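Local coordinates for protein esterase (uncultured bacterium pCosCE1, PDB 7ATL) that hydrolyses esters as a family VIII carboxylesterase of the beta-lactamase-like fold and also shows promiscuous acyltransferase activity, at residues K53-V56 with R57-F61; A186-L190 with P191-N195. All blocks are in the same frame, centred on the assembly; numbering follows the deposited sequence.

Contact 1. Residues K53-V56 with R57-F61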
loop_
_atom_site.group_PDB
_atom_site.type_symbol
_atom_site.label_atom_id
_atom_site.label_comp_id
_atom_site.label_asym_id
_atom_site.label_seq_id
_atom_site.Cartn_x
_atom_site.Cartn_y
_atom_site.Cartn_z
ATOM N N LYS A 53 18.990 11.788 -14.114
ATOM C CA LYS A 53 18.250 10.755 -14.891
ATOM C C LYS A 53 16.771 11.145 -14.905
ATOM O O LYS A 53 16.121 11.186 -13.861
ATOM C CB LYS A 53 18.466 9.349 -14.329
ATOM C CG LYS A 53 18.006 8.231 -15.257
ATOM C CD LYS A 53 18.091 6.855 -14.629
ATOM C CE LYS A 53 19.508 6.421 -14.304
ATOM N NZ LYS A 53 19.660 4.943 -14.313
ATOM N N PRO A 54 16.186 11.476 -16.077
ATOM C CA PRO A 54 14.790 11.899 -16.122
ATOM C C PRO A 54 13.890 10.736 -15.676
ATOM O O PRO A 54 14.162 9.563 -16.015
ATOM C CB PRO A 54 14.588 12.278 -17.599
ATOM C CG PRO A 54 15.555 11.373 -18.325
ATOM C CD PRO A 54 16.773 11.366 -17.424
ATOM N N MET A 55 12.859 11.069 -14.904
ATOM C CA MET A 55 11.750 10.129 -14.594
ATOM C C MET A 55 11.052 9.790 -15.915
ATOM O O MET A 55 10.798 10.727 -16.689
ATOM C CB MET A 55 10.739 10.756 -13.626
ATOM C CG MET A 55 9.682 9.754 -13.113
ATOM S SD MET A 55 10.299 8.527 -11.920
ATOM C CE MET A 55 10.298 9.565 -10.457
ATOM N N VAL A 56 10.802 8.512 -16.165
ATOM C CA VAL A 56 10.017 8.033 -17.325
ATOM C C VAL A 56 8.826 7.211 -16.792
ATOM O O VAL A 56 8.816 6.834 -15.592
ATOM C CB VAL A 56 10.894 7.238 -18.322
ATOM C CG1 VAL A 56 12.057 8.068 -18.865
ATOM C CG2 VAL A 56 11.387 5.915 -17.759
ATOM N N ARG A 57 7.845 6.941 -17.662
ATOM C CA ARG A 57 6.570 6.273 -17.320
ATOM C C ARG A 57 6.859 4.870 -16.776
ATOM O O ARG A 57 6.165 4.450 -15.826
ATOM C CB ARG A 57 5.682 6.231 -18.563
ATOM C CG ARG A 57 4.259 5.770 -18.283
ATOM C CD ARG A 57 3.476 5.581 -19.560
ATOM N NE ARG A 57 2.203 4.922 -19.318
ATOM C CZ ARG A 57 1.086 5.157 -19.994
ATOM N NH1 ARG A 57 1.056 6.061 -20.961
ATOM N NH2 ARG A 57 -0.021 4.507 -19.685
ATOM N N GLU A 58 7.866 4.194 -17.344
ATOM C CA GLU A 58 8.263 2.791 -17.015
ATOM C C GLU A 58 9.137 2.742 -15.747
ATOM O O GLU A 58 9.441 1.618 -15.306
ATOM C CB GLU A 58 9.051 2.129 -18.154
ATOM C CG GLU A 58 8.371 2.195 -19.515
ATOM C CD GLU A 58 8.516 3.514 -20.264
ATOM O OE1 GLU A 58 9.595 4.136 -20.158
ATOM O OE2 GLU A 58 7.539 3.917 -20.936
ATOM N N THR A 59 9.528 3.880 -15.161
ATOM C CA THR A 59 10.368 3.878 -13.935
ATOM C C THR A 59 9.688 3.041 -12.842
ATOM O O THR A 59 8.500 3.279 -12.521
ATOM C CB THR A 59 10.659 5.284 -13.403
ATOM O OG1 THR A 59 11.289 6.030 -14.438
ATOM C CG2 THR A 59 11.551 5.249 -12.181
ATOM N N GLN A 60 10.430 2.096 -12.278
ATOM C CA GLN A 60 9.951 1.220 -11.181
ATOM C C GLN A 60 10.140 1.948 -9.845
ATOM O O GLN A 60 11.113 2.745 -9.695
ATOM C CB GLN A 60 10.694 -0.113 -11.205
ATOM C CG GLN A 60 9.866 -1.254 -10.657
ATOM C CD GLN A 60 10.684 -2.485 -10.335
ATOM O OE1 GLN A 60 11.861 -2.404 -9.964
ATOM N NE2 GLN A 60 10.036 -3.642 -10.431
ATOM N N PHE A 61 9.238 1.690 -8.905
ATOM C CA PHE A 61 9.307 2.283 -7.551
ATOM C C PHE A 61 9.325 1.195 -6.482
ATOM O O PHE A 61 8.832 0.074 -6.701
ATOM C CB PHE A 61 8.131 3.223 -7.296
ATOM C CG PHE A 61 8.099 4.458 -8.150
ATOM C CD1 PHE A 61 7.645 4.398 -9.453
ATOM C CD2 PHE A 61 8.463 5.681 -7.628
ATOM C CE1 PHE A 61 7.579 5.541 -10.231
ATOM C CE2 PHE A 61 8.424 6.823 -8.414
ATOM C CZ PHE A 61 7.982 6.749 -9.714
#
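Val56 and Thr59 are the two ends of a type I beta turn, with Arg57 and Glu58 at its corners. Arg57 takes the first corner; its side chain runs out in extended form to a salt bridge with Asp272. Glu58 takes the second corner, where a bend at chi2 brings its OE1 alongside the Val56 methyl CG2 at 3.5 Å, a van der Waals contact. Thr59 closes the turn with two bonds to one acceptor. Its N donates to Val56 O over 3.1 Å, well above the carbonyl plane, and its OG1 donates to the same Val56 O at 2.8 Å from the same face. Because OG1 lies beside Thr59's own backbone N (chi1 -57°), the two donors converge on that oxygen, while the methyl CG2, anti to that N, is left to pack on Met55 SD at 3.5 Å. Phe61 and Met55 approach each other from opposite directions, the Met55 chain bending at chi2 and chi3: Met55 SD stands 4.8 Å from the centroid of the Phe61 ring and 57° off its normal, an oblique Met-aromatic contact, and Met55 CE lies 3.7 Å from Phe61 CZ. The turn links strands 53-54 and 61-62; Met55 and Phe61 both pack on Val29 of strand 27-34, and Met55 also touches Ala43 of strand 37-44.

Contact 2. Residues A186-L190 with P191-N195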
loop_
_atom_site.group_PDB
_atom_site.type_symbol
_atom_site.label_atom_id
_atom_site.label_comp_id
_atom_site.label_asym_id
_atom_site.label_seq_id
_atom_site.Cartn_x
_atom_site.Cartn_y
_atom_site.Cartn_z
ATOM N N ALA A 186 -1.737 -22.010 -1.058
ATOM C CA ALA A 186 -1.266 -22.358 -2.427
ATOM C C ALA A 186 -0.127 -23.387 -2.417
ATOM O O ALA A 186 0.097 -23.970 -3.459
ATOM C CB ALA A 186 -0.840 -21.119 -3.164
ATOM N N GLY A 187 0.565 -23.592 -1.294
ATOM C CA GLY A 187 1.684 -24.547 -1.156
ATOM C C GLY A 187 2.934 -24.050 -1.865
ATOM O O GLY A 187 3.704 -24.879 -2.370
ATOM N N GLU A 188 3.156 -22.738 -1.907
ATOM C CA GLU A 188 4.376 -22.165 -2.532
ATOM C C GLU A 188 4.681 -20.817 -1.882
ATOM O O GLU A 188 3.814 -20.214 -1.262
ATOM C CB GLU A 188 4.210 -22.078 -4.052
ATOM C CG GLU A 188 3.032 -21.236 -4.503
ATOM C CD GLU A 188 2.825 -21.129 -6.010
ATOM O OE1 GLU A 188 1.857 -20.455 -6.431
ATOM O OE2 GLU A 188 3.628 -21.710 -6.760
ATOM N N PRO A 189 5.935 -20.318 -1.979
ATOM C CA PRO A 189 6.313 -19.047 -1.369
ATOM C C PRO A 189 5.557 -17.864 -1.976
ATOM O O PRO A 189 5.135 -17.965 -3.099
ATOM C CB PRO A 189 7.823 -18.946 -1.662
ATOM C CG PRO A 189 8.259 -20.383 -1.877
ATOM C CD PRO A 189 7.085 -20.981 -2.628
ATOM N N LEU A 190 5.464 -16.767 -1.224
ATOM C CA LEU A 190 4.591 -15.615 -1.549
ATOM C C LEU A 190 4.929 -15.021 -2.923
ATOM O O LEU A 190 4.012 -14.607 -3.626
ATOM C CB LEU A 190 4.676 -14.579 -0.417
ATOM C CG LEU A 190 3.739 -13.376 -0.565
ATOM C CD1 LEU A 190 2.298 -13.838 -0.655
ATOM C CD2 LEU A 190 3.901 -12.369 0.568
ATOM N N PRO A 191 6.205 -14.896 -3.370
ATOM C CA PRO A 191 6.490 -14.325 -4.688
ATOM C C PRO A 191 5.846 -15.150 -5.812
ATOM O O PRO A 191 5.302 -14.545 -6.760
ATOM C CB PRO A 191 8.024 -14.307 -4.795
ATOM C CG PRO A 191 8.491 -14.327 -3.366
ATOM C CD PRO A 191 7.450 -15.155 -2.624
ATOM N N GLN A 192 5.872 -16.476 -5.668
ATOM C CA GLN A 192 5.259 -17.396 -6.662
ATOM C C GLN A 192 3.730 -17.264 -6.555
ATOM O O GLN A 192 3.062 -17.204 -7.599
ATOM C CB GLN A 192 5.747 -18.838 -6.491
ATOM C CG GLN A 192 7.135 -19.095 -7.058
ATOM C CD GLN A 192 8.296 -18.438 -6.328
ATOM O OE1 GLN A 192 9.195 -17.890 -6.955
ATOM N NE2 GLN A 192 8.322 -18.489 -5.004
ATOM N N VAL A 193 3.190 -17.154 -5.342
ATOM C CA VAL A 193 1.731 -16.916 -5.136
ATOM C C VAL A 193 1.316 -15.658 -5.905
ATOM O O VAL A 193 0.364 -15.708 -6.692
ATOM C CB VAL A 193 1.369 -16.793 -3.652
ATOM C CG1 VAL A 193 -0.076 -16.383 -3.507
ATOM C CG2 VAL A 193 1.637 -18.080 -2.892
ATOM N N PHE A 194 2.002 -14.547 -5.679
ATOM C CA PHE A 194 1.683 -13.263 -6.349
ATOM C C PHE A 194 1.765 -13.435 -7.871
ATOM O O PHE A 194 0.926 -12.858 -8.596
ATOM C CB PHE A 194 2.642 -12.152 -5.921
ATOM C CG PHE A 194 2.406 -10.861 -6.658
ATOM C CD1 PHE A 194 1.284 -10.089 -6.377
ATOM C CD2 PHE A 194 3.281 -10.435 -7.654
ATOM C CE1 PHE A 194 1.060 -8.899 -7.053
ATOM C CE2 PHE A 194 3.058 -9.243 -8.334
ATOM C CZ PHE A 194 1.943 -8.475 -8.029
ATOM N N ASN A 195 2.789 -14.148 -8.350
ATOM C CA ASN A 195 3.013 -14.290 -9.810
ATOM C C ASN A 195 1.816 -15.056 -10.397
ATOM O O ASN A 195 1.168 -14.519 -11.318
ATOM C CB ASN A 195 4.376 -14.897 -10.148
ATOM C CG ASN A 195 4.600 -14.940 -11.646
ATOM O OD1 ASN A 195 4.520 -13.920 -12.333
ATOM N ND2 ASN A 195 4.816 -16.127 -12.173
#
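Pro189 and Val193 make the first full helical bond of this stretch. Among the backbone hydrogen bonds, Val193 N donates to Pro189 O at 3.1 Å with an N-H...O angle of 163°, in the carbonyl plane. Phe194 N follows with a bond to Leu190 O at 2.9 Å and 172°. Gln192 N also donates to Pro189 O, but that bond is weak. Pro189 sits at the N-cap position, right before the helix, and its carbonyl accepts the first i to i+4 bond. Pro191, in the first turn, has no N-H to give, and none is needed there, since the helical i to i+4 ladder starts with Val193.

Polar and mixed side-chain contacts gather on Glu188. With chi1 near 59°, CG of Glu188 is flanked by both the backbone N and the carbonyl carbon, and the chain beyond is extended, which carries the carboxylate across the first turn: OE2 lies 3.6 Å from Gln192 CB, while OE1 is hydrogen-bonded to His196 farther along the helix. Gln192 itself bends at chi2, folding its amide back over the proline so that NE2 stands 3.4 Å from Pro189 CB.

Apolar packing centres on Val193. Its CG2, beside the backbone N, receives Ala186 CB at 3.9 Å and Glu188 CG at 3.8 Å, bringing the end of one helix against the start of the next. Gly187, whose phi is positive, is the first residue to leave the helical conformation after helix 174-186. The Leu190 N-H is taken by Glu183 of helix 174-186. The joint thus connects helices 174-186 and 190-199 through a short linker, with Ala186 and Val193 both resting on Met78 of helix 67-80 and the Phe194 ring meeting Tyr70 of that helix nearly at right angles.

From the N terminus, contact 1 comes first: it closes the short turn between strands 53-54 and 61-62, shortly before helix 67-80 begins. Contact 2 follows more than a hundred residues later and closes the linker between helices 174-186 and 190-199. The two are in series, neither nested nor crossed, with centres about 28 Å apart and nearest atoms about 9 Å apart, so they do not touch. Contact 1 ties its loop to strands 27-34 and 37-44 at one side of the antiparallel sheet, whereas contact 2 joins a helix pair to helix 67-80. That helix begins near Ser65 and Lys68, which fit the SxxK pattern of the beta-lactamase-like family, probably the catalytic motif.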